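Local coordinates for malonyl CoA-acyl carrier protein transacylase (Staphylococcus aureus, PDB 3IM9), which catalyses transfer of the malonyl group from malonyl-CoA to holo-acyl carrier protein, a step of bacterial fatty acid biosynthesis, at residues E150-L155 against I162-I167; I173-S176 against L181-E184; V261-S266 against K292-D297. All coordinates share one frame; numbering follows the deposited sequence.

Along the chain the three contacts follow one another without interleaving, and all reach the same five-stranded mixed sheet. Contacts 1 and 2 are close neighbours, their centres about 7 Å apart: strands 162-169 and 172-176 run antiparallel side by side, and helices 145-155 and 179-188 pack against them. Contact 3, its centre about 19 Å from that of contact 1 and 21 Å from that of contact 2, begins at the far edge of the sheet, where strand 261-262 pairs in parallel with 162-169 and leads into helix 263-272. Contacts 1 and 2 thus hold helices on one face of the smaller subdomain's sheet, and contact 3 lies where that sheet's edge passes to the helices flanking the four-stranded parallel sheet.

Contact 1 of 3, residues E150-L155 against I162-I167; sequences EICKSL and IEPANI
C152 lies against the start of strand 162-169, its side chain directed at the backbone of I162 and the ring of P164. Its CB comes closest, 3.3 Å from the carbonyl O of I162. SG reaches further along the strand and rests 4.0 Å from CD of P164, the ring carbon bonded to the proline nitrogen. The two branches of I162 divide the work on the other side. CG1 stands anti to the backbone N (chi1 179°) and passes 4.1 Å from SG of C152, whereas CG2 turns to the helix backbone and packs 3.6 Å from the carbonyl O of C152. Three residues on, L155 adds its CB, 4.0 Å from the same CG2, so this methyl touches both residues. The axes of segments 150-155 and 162-167 run nearly antiparallel, at 156°, and approach to 7.4 Å, an arrangement of the ferredoxin-like subdomain of FabD-type acyltransferases, in which two helices cover one face of a mainly antiparallel sheet. S156, just beyond the helix, joins the end of the helix to the start of the strand through its OG, which hydrogen-bonds both to C152 O and to I162 N. Further along the strand, A165 and N166 both face V174 in a classic beta bulge, while E163, pointing away from the helix, hydrogen-bonds to S209 near the probable active-site H207.

Contact 2 of 3, residues I173-S176 against L181-E184; sequences IVVS and LIDE
I182 has its CG1 anti to the carbonyl carbon (chi1 -68°), and a second turn at chi2 -69° bends the chain so that CD1 swings in to strand 172-176, although the bond from CA to CB does not itself aim there. V175 is set with CG1 beside the backbone N and CG2 between that N and the carbonyl carbon (chi1 -61°), which leaves CG2 as the branch that meets the isoleucine. The two methyls, CG2 of V175 and CD1 of I182, stand 3.9 Å apart, a normal van der Waals distance, and the two side chains pass alongside each other in opposite directions instead of meeting end on.

The same CD1 also lies over the strand backbone. It is 3.8 Å from the carbonyl O of V175 and 3.9 Å from CA of S176, so a single methyl covers the peptide that joins the two residues. No hydrogen bond links the segments: the contact is a small, buried apolar one, burying 94 Å² over both sides. Alternation along the strand sends S176 to the other face of the sheet, away from the helix, where its OG hydrogen-bonds to F206 O, in the loop that leads to H207, catalytic by similarity.

On the helical face, V175 also touches V148 and C152 of helix 145-155, and I182 reaches A138 of strand 135-141 and I162 of strand 162-169. Strand 172-176 is hydrogen-bonded between these last two strands, and helices 145-155 and 179-188 share the face of the sheet above it.

Contact 3 of 3, residues V261-S266 against K292-D297; sequences VQFINS and KKINRD
Helix 263-272, which starts directly after the short, weakly bonded strand 261-262 at the edge of the mixed sheet, meets the C-terminal end of helix 286-294 where F263 and I264 receive the side chain of I294. The contact rests on one methyl, CD1 of I294. It lies 4.0 Å from CA of I264 and 4.1 Å from CG1 of the same residue, and it approaches the ring of F263 obliquely, 4.1 Å from CD1 of that phenylalanine. I294 keeps CG1 anti to its carbonyl carbon (chi1 -68°) and stays extended beyond it, which carries CD1 across to the first turn of the other helix. Beyond I294, the F263 ring also packs on L287, L290 and I291.

Both helix ends have their own local bonding. Q262 occupies the N-cap position, and its carbonyl O accepts two bonds from S266, one from the backbone N at 3.0 Å and one from OG at 2.8 Å. The two donors arrive from opposite faces of the carbonyl plane, the hydroxyl 36° out of it. At the other end N295 leaves the helical conformation, and its OD1 accepts a bond of 2.7 Å from the backbone N of D297.

That bond closes an Asx turn, which here follows the helix end and leads the chain toward strand 299-303 of the parallel sheet, the sheet of the larger subdomain, usually described as alpha/beta hydrolase-like in FabD acyltransferases.

Contact 1 of 3, residues E150-L155 against I162-I167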
loop_
_atom_site.group_PDB
_atom_site.type_symbol
_atom_site.label_atom_id
_atom_site.label_comp_id
_atom_site.label_asym_id
_atom_site.label_seq_id
_atom_site.Cartn_x
_atom_site.Cartn_y
_atom_site.Cartn_z
ATOM N N GLU A 150 10.173 -2.023 21.745
ATOM C CA GLU A 150 11.283 -2.009 22.697
ATOM C C GLU A 150 12.624 -2.296 22.075
ATOM O O GLU A 150 13.649 -1.624 22.374
ATOM C CB GLU A 150 10.992 -3.041 23.806
ATOM C CG GLU A 150 12.118 -3.119 24.791
ATOM C CD GLU A 150 11.745 -4.000 25.977
ATOM O OE1 GLU A 150 11.720 -5.205 25.788
ATOM O OE2 GLU A 150 11.478 -3.396 27.044
ATOM N N ILE A 151 12.656 -3.361 21.264
ATOM C CA ILE A 151 13.870 -3.695 20.564
ATOM C C ILE A 151 14.392 -2.538 19.727
ATOM O O ILE A 151 15.585 -2.235 19.718
ATOM C CB ILE A 151 13.704 -4.970 19.767
ATOM C CG1 ILE A 151 13.606 -6.153 20.720
ATOM C CG2 ILE A 151 14.903 -5.120 18.815
ATOM C CD1 ILE A 151 13.060 -7.425 19.977
ATOM N N CYS A 152 13.489 -1.911 18.999
ATOM C CA CYS A 152 13.899 -0.727 18.222
ATOM C C CYS A 152 14.497 0.414 19.072
ATOM O O CYS A 152 15.543 0.990 18.702
ATOM C CB CYS A 152 12.782 -0.191 17.332
ATOM S SG CYS A 152 12.245 -1.244 15.977
ATOM N N LYS A 153 13.893 0.596 20.245
ATOM C CA LYS A 153 14.436 1.631 21.159
ATOM C C LYS A 153 15.796 1.228 21.734
ATOM O O LYS A 153 16.667 2.065 21.866
ATOM C CB LYS A 153 13.436 1.975 22.292
ATOM C CG LYS A 153 12.183 2.544 21.634
ATOM C CD LYS A 153 11.784 3.922 21.851
ATOM C CE LYS A 153 10.186 4.009 21.940
ATOM N NZ LYS A 153 9.717 5.180 21.087
ATOM N N SER A 154 16.021 -0.055 21.968
ATOM C CA SER A 154 17.305 -0.519 22.392
ATOM C C SER A 154 18.383 -0.316 21.356
ATOM O O SER A 154 19.558 -0.007 21.684
ATOM C CB SER A 154 17.228 -2.001 22.819
ATOM O OG SER A 154 16.298 -2.164 23.908
ATOM N N LEU A 155 18.064 -0.661 20.094
ATOM C CA LEU A 155 19.130 -0.620 19.088
ATOM C C LEU A 155 19.420 0.805 18.603
ATOM O O LEU A 155 20.546 1.064 18.148
ATOM C CB LEU A 155 18.733 -1.496 17.866
ATOM C CG LEU A 155 19.035 -2.999 18.013
ATOM C CD1 LEU A 155 18.741 -3.633 19.294
ATOM C CD2 LEU A 155 18.217 -3.705 16.835
ATOM N N ILE A 162 16.164 2.914 14.179
ATOM C CA ILE A 162 15.325 1.879 13.546
ATOM C C ILE A 162 13.944 2.033 14.176
ATOM O O ILE A 162 13.833 2.242 15.406
ATOM C CB ILE A 162 15.973 0.524 13.765
ATOM C CG1 ILE A 162 15.181 -0.579 13.172
ATOM C CG2 ILE A 162 16.240 0.246 15.205
ATOM C CD1 ILE A 162 15.946 -1.979 13.204
ATOM N N GLU A 163 12.878 1.955 13.392
ATOM C CA GLU A 163 11.533 2.277 13.898
ATOM C C GLU A 163 10.541 1.291 13.297
ATOM O O GLU A 163 10.702 0.865 12.144
ATOM C CB GLU A 163 11.093 3.664 13.354
ATOM C CG GLU A 163 11.875 4.812 13.920
ATOM C CD GLU A 163 11.748 6.101 13.111
ATOM O OE1 GLU A 163 12.286 7.122 13.565
ATOM O OE2 GLU A 163 11.113 6.149 12.077
ATOM N N PRO A 164 9.421 1.007 13.973
ATOM C CA PRO A 164 8.330 0.232 13.325
ATOM C C PRO A 164 7.844 1.081 12.175
ATOM O O PRO A 164 7.653 2.337 12.293
ATOM C CB PRO A 164 7.261 0.148 14.451
ATOM C CG PRO A 164 8.094 0.144 15.788
ATOM C CD PRO A 164 9.151 1.258 15.431
ATOM N N ALA A 165 7.672 0.413 11.038
ATOM C CA ALA A 165 7.307 1.065 9.791
ATOM C C ALA A 165 5.970 0.566 9.259
ATOM O O ALA A 165 5.060 1.362 9.034
ATOM C CB ALA A 165 8.401 0.865 8.751
ATOM N N ASN A 166 5.840 -0.744 9.051
ATOM C CA ASN A 166 4.599 -1.241 8.508
ATOM C C ASN A 166 4.038 -2.140 9.588
ATOM O O ASN A 166 4.593 -3.176 9.926
ATOM C CB ASN A 166 4.771 -2.054 7.170
ATOM C CG ASN A 166 5.385 -1.334 6.024
ATOM O OD1 ASN A 166 5.846 -2.040 5.059
ATOM N ND2 ASN A 166 5.357 -0.080 5.961
ATOM N N ILE A 167 2.919 -1.731 10.180
ATOM C CA ILE A 167 2.272 -2.442 11.275
ATOM C C ILE A 167 1.147 -3.283 10.634
ATOM O O ILE A 167 0.085 -2.789 10.375
ATOM C CB ILE A 167 1.657 -1.433 12.278
ATOM C CG1 ILE A 167 2.703 -0.369 12.740
ATOM C CG2 ILE A 167 1.167 -2.208 13.467
ATOM C CD1 ILE A 167 3.972 -0.835 13.270
#

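Contact 2 of 3, residues I173-S176 against L181-E184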
loop_
_atom_site.group_PDB
_atom_site.type_symbol
_atom_site.label_atom_id
_atom_site.label_comp_id
_atom_site.label_asym_id
_atom_site.label_seq_id
_atom_site.Cartn_x
_atom_site.Cartn_y
_atom_site.Cartn_z
ATOM N N ILE A 173 5.585 -7.176 11.815
ATOM C CA ILE A 173 5.898 -5.744 11.947
ATOM C C ILE A 173 7.149 -5.522 11.134
ATOM O O ILE A 173 8.169 -6.116 11.433
ATOM C CB ILE A 173 6.148 -5.312 13.437
ATOM C CG1 ILE A 173 4.918 -5.676 14.361
ATOM C CG2 ILE A 173 6.461 -3.805 13.482
ATOM C CD1 ILE A 173 3.603 -5.164 13.937
ATOM N N VAL A 174 7.053 -4.662 10.102
ATOM C CA VAL A 174 8.268 -4.322 9.370
ATOM C C VAL A 174 8.853 -3.120 10.023
ATOM O O VAL A 174 8.144 -2.185 10.318
ATOM C CB VAL A 174 7.888 -4.000 7.881
ATOM C CG1 VAL A 174 9.188 -3.726 7.071
ATOM C CG2 VAL A 174 7.159 -5.163 7.201
ATOM N N VAL A 175 10.186 -3.187 10.238
ATOM C CA VAL A 175 10.901 -2.079 10.834
ATOM C C VAL A 175 11.812 -1.434 9.746
ATOM O O VAL A 175 12.082 -2.048 8.694
ATOM C CB VAL A 175 11.767 -2.481 12.010
ATOM C CG1 VAL A 175 10.804 -3.091 13.130
ATOM C CG2 VAL A 175 12.819 -3.531 11.625
ATOM N N SER A 176 12.203 -0.185 9.979
ATOM C CA SER A 176 12.951 0.559 8.969
ATOM C C SER A 176 13.912 1.531 9.589
ATOM O O SER A 176 13.663 2.075 10.669
ATOM C CB SER A 176 11.910 1.340 8.140
ATOM O OG SER A 176 12.525 2.032 7.115
ATOM N N LEU A 181 21.736 -0.845 11.704
ATOM C CA LEU A 181 20.848 -1.329 12.784
ATOM C C LEU A 181 19.878 -2.374 12.271
ATOM O O LEU A 181 19.594 -3.370 12.986
ATOM C CB LEU A 181 19.986 -0.200 13.405
ATOM C CG LEU A 181 20.879 0.844 14.137
ATOM C CD1 LEU A 181 19.983 1.903 14.761
ATOM C CD2 LEU A 181 21.866 0.226 15.181
ATOM N N ILE A 182 19.415 -2.252 11.024
ATOM C CA ILE A 182 18.588 -3.322 10.440
ATOM C C ILE A 182 19.375 -4.633 10.419
ATOM O O ILE A 182 18.862 -5.694 10.815
ATOM C CB ILE A 182 18.209 -2.930 8.968
ATOM C CG1 ILE A 182 17.271 -1.740 8.990
ATOM C CG2 ILE A 182 17.619 -4.148 8.263
ATOM C CD1 ILE A 182 15.798 -2.072 9.578
ATOM N N ASP A 183 20.674 -4.545 10.068
ATOM C CA ASP A 183 21.458 -5.772 9.937
ATOM C C ASP A 183 21.749 -6.334 11.332
ATOM O O ASP A 183 21.817 -7.568 11.484
ATOM C CB ASP A 183 22.727 -5.441 9.159
ATOM C CG ASP A 183 22.469 -5.285 7.648
ATOM O OD1 ASP A 183 21.361 -5.642 7.178
ATOM O OD2 ASP A 183 23.420 -4.743 7.042
ATOM N N GLU A 184 21.911 -5.479 12.333
ATOM C CA GLU A 184 22.122 -5.995 13.715
ATOM C C GLU A 184 20.867 -6.738 14.145
ATOM O O GLU A 184 20.980 -7.791 14.786
ATOM C CB GLU A 184 22.423 -4.823 14.636
ATOM C CG GLU A 184 22.732 -5.257 16.050
ATOM C CD GLU A 184 23.142 -4.063 16.946
ATOM O OE1 GLU A 184 23.154 -2.911 16.451
ATOM O OE2 GLU A 184 23.409 -4.314 18.151
#

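Contact 3 of 3, residues V261-S266 against K292-D297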
loop_
_atom_site.group_PDB
_atom_site.type_symbol
_atom_site.label_atom_id
_atom_site.label_comp_id
_atom_site.label_asym_id
_atom_site.label_seq_id
_atom_site.Cartn_x
_atom_site.Cartn_y
_atom_site.Cartn_z
ATOM N N VAL A 261 2.920 2.764 8.553
ATOM C CA VAL A 261 1.630 2.346 7.969
ATOM C C VAL A 261 0.839 1.648 9.006
ATOM O O VAL A 261 1.217 0.556 9.456
ATOM C CB VAL A 261 1.898 1.441 6.736
ATOM C CG1 VAL A 261 0.560 0.915 6.185
ATOM C CG2 VAL A 261 2.608 2.247 5.615
ATOM N N GLN A 262 -0.244 2.295 9.435
ATOM C CA GLN A 262 -1.084 1.734 10.505
ATOM C C GLN A 262 -2.088 0.747 9.992
ATOM O O GLN A 262 -3.308 0.987 10.056
ATOM C CB GLN A 262 -1.753 2.898 11.285
ATOM C CG GLN A 262 -0.718 3.883 11.854
ATOM C CD GLN A 262 -0.003 3.329 13.072
ATOM O OE1 GLN A 262 -0.262 2.239 13.576
ATOM N NE2 GLN A 262 1.023 4.082 13.510
ATOM N N PHE A 263 -1.646 -0.374 9.409
ATOM C CA PHE A 263 -2.632 -1.274 8.799
ATOM C C PHE A 263 -3.523 -1.980 9.789
ATOM O O PHE A 263 -4.729 -2.096 9.497
ATOM C CB PHE A 263 -1.912 -2.279 7.859
ATOM C CG PHE A 263 -2.903 -3.040 6.976
ATOM C CD1 PHE A 263 -3.271 -4.319 7.343
ATOM C CD2 PHE A 263 -3.442 -2.415 5.879
ATOM C CE1 PHE A 263 -4.246 -5.025 6.580
ATOM C CE2 PHE A 263 -4.378 -3.100 5.027
ATOM C CZ PHE A 263 -4.781 -4.422 5.395
ATOM N N ILE A 264 -2.968 -2.416 10.920
ATOM C CA ILE A 264 -3.835 -3.073 11.935
ATOM C C ILE A 264 -4.900 -2.055 12.403
ATOM O O ILE A 264 -6.098 -2.408 12.387
ATOM C CB ILE A 264 -3.011 -3.579 13.127
ATOM C CG1 ILE A 264 -2.110 -4.733 12.632
ATOM C CG2 ILE A 264 -3.916 -4.136 14.247
ATOM C CD1 ILE A 264 -1.129 -5.140 13.757
ATOM N N ASN A 265 -4.503 -0.821 12.780
ATOM C CA ASN A 265 -5.510 0.068 13.385
ATOM C C ASN A 265 -6.523 0.482 12.346
ATOM O O ASN A 265 -7.688 0.741 12.687
ATOM C CB ASN A 265 -4.828 1.272 13.977
ATOM C CG ASN A 265 -4.076 0.981 15.256
ATOM O OD1 ASN A 265 -3.232 1.801 15.646
ATOM N ND2 ASN A 265 -4.308 -0.135 15.857
ATOM N N SER A 266 -6.088 0.620 11.083
ATOM C CA SER A 266 -7.032 0.982 9.997
ATOM C C SER A 266 -8.027 -0.163 9.774
ATOM O O SER A 266 -9.255 0.143 9.541
ATOM C CB SER A 266 -6.270 1.188 8.713
ATOM O OG SER A 266 -5.385 2.288 8.786
ATOM N N LYS A 292 -7.118 -11.548 7.716
ATOM C CA LYS A 292 -7.488 -12.815 8.341
ATOM C C LYS A 292 -6.815 -12.979 9.700
ATOM O O LYS A 292 -7.439 -13.527 10.624
ATOM C CB LYS A 292 -7.132 -13.978 7.388
ATOM C CG LYS A 292 -7.450 -15.407 7.953
ATOM C CD LYS A 292 -8.882 -15.625 8.353
ATOM C CE LYS A 292 -9.827 -15.600 7.104
ATOM N NZ LYS A 292 -11.256 -15.733 7.534
ATOM N N LYS A 293 -5.593 -12.518 9.871
ATOM C CA LYS A 293 -4.883 -12.613 11.146
ATOM C C LYS A 293 -5.350 -11.582 12.131
ATOM O O LYS A 293 -5.146 -11.713 13.314
ATOM C CB LYS A 293 -3.349 -12.489 10.926
ATOM C CG LYS A 293 -2.768 -13.771 10.250
ATOM C CD LYS A 293 -1.295 -13.634 9.674
ATOM C CE LYS A 293 -0.958 -14.622 8.473
ATOM N NZ LYS A 293 0.026 -14.097 7.430
ATOM N N ILE A 294 -5.925 -10.506 11.627
ATOM C CA ILE A 294 -6.483 -9.419 12.479
ATOM C C ILE A 294 -7.881 -9.812 12.989
ATOM O O ILE A 294 -8.213 -9.566 14.164
ATOM C CB ILE A 294 -6.547 -8.064 11.725
ATOM C CG1 ILE A 294 -5.086 -7.584 11.479
ATOM C CG2 ILE A 294 -7.337 -6.948 12.560
ATOM C CD1 ILE A 294 -4.956 -6.529 10.364
ATOM N N ASN A 295 -8.733 -10.286 12.080
ATOM C CA ASN A 295 -10.108 -10.663 12.455
ATOM C C ASN A 295 -10.549 -11.824 11.595
ATOM O O ASN A 295 -10.648 -11.723 10.361
ATOM C CB ASN A 295 -11.057 -9.459 12.307
ATOM C CG ASN A 295 -12.447 -9.796 12.771
ATOM O OD1 ASN A 295 -13.053 -10.778 12.266
ATOM N ND2 ASN A 295 -12.990 -8.938 13.646
ATOM N N ARG A 296 -10.792 -12.965 12.226
ATOM C CA ARG A 296 -11.104 -14.165 11.463
ATOM C C ARG A 296 -12.554 -14.317 11.061
ATOM O O ARG A 296 -12.859 -15.276 10.368
ATOM C CB ARG A 296 -10.637 -15.448 12.204
ATOM C CG ARG A 296 -11.279 -15.613 13.554
ATOM C CD ARG A 296 -11.023 -17.007 14.198
ATOM N NE ARG A 296 -9.641 -17.192 14.698
ATOM C CZ ARG A 296 -9.286 -18.051 15.662
ATOM N NH1 ARG A 296 -10.196 -18.804 16.267
ATOM N NH2 ARG A 296 -8.015 -18.165 16.028
ATOM N N ASP A 297 -13.410 -13.365 11.411
ATOM C CA ASP A 297 -14.829 -13.469 11.156
ATOM C C ASP A 297 -15.295 -12.652 9.971
ATOM O O ASP A 297 -16.401 -12.870 9.487
ATOM C CB ASP A 297 -15.655 -12.977 12.353
ATOM C CG ASP A 297 -15.503 -13.854 13.593
ATOM O OD1 ASP A 297 -15.283 -15.071 13.438
ATOM O OD2 ASP A 297 -15.611 -13.299 14.700
#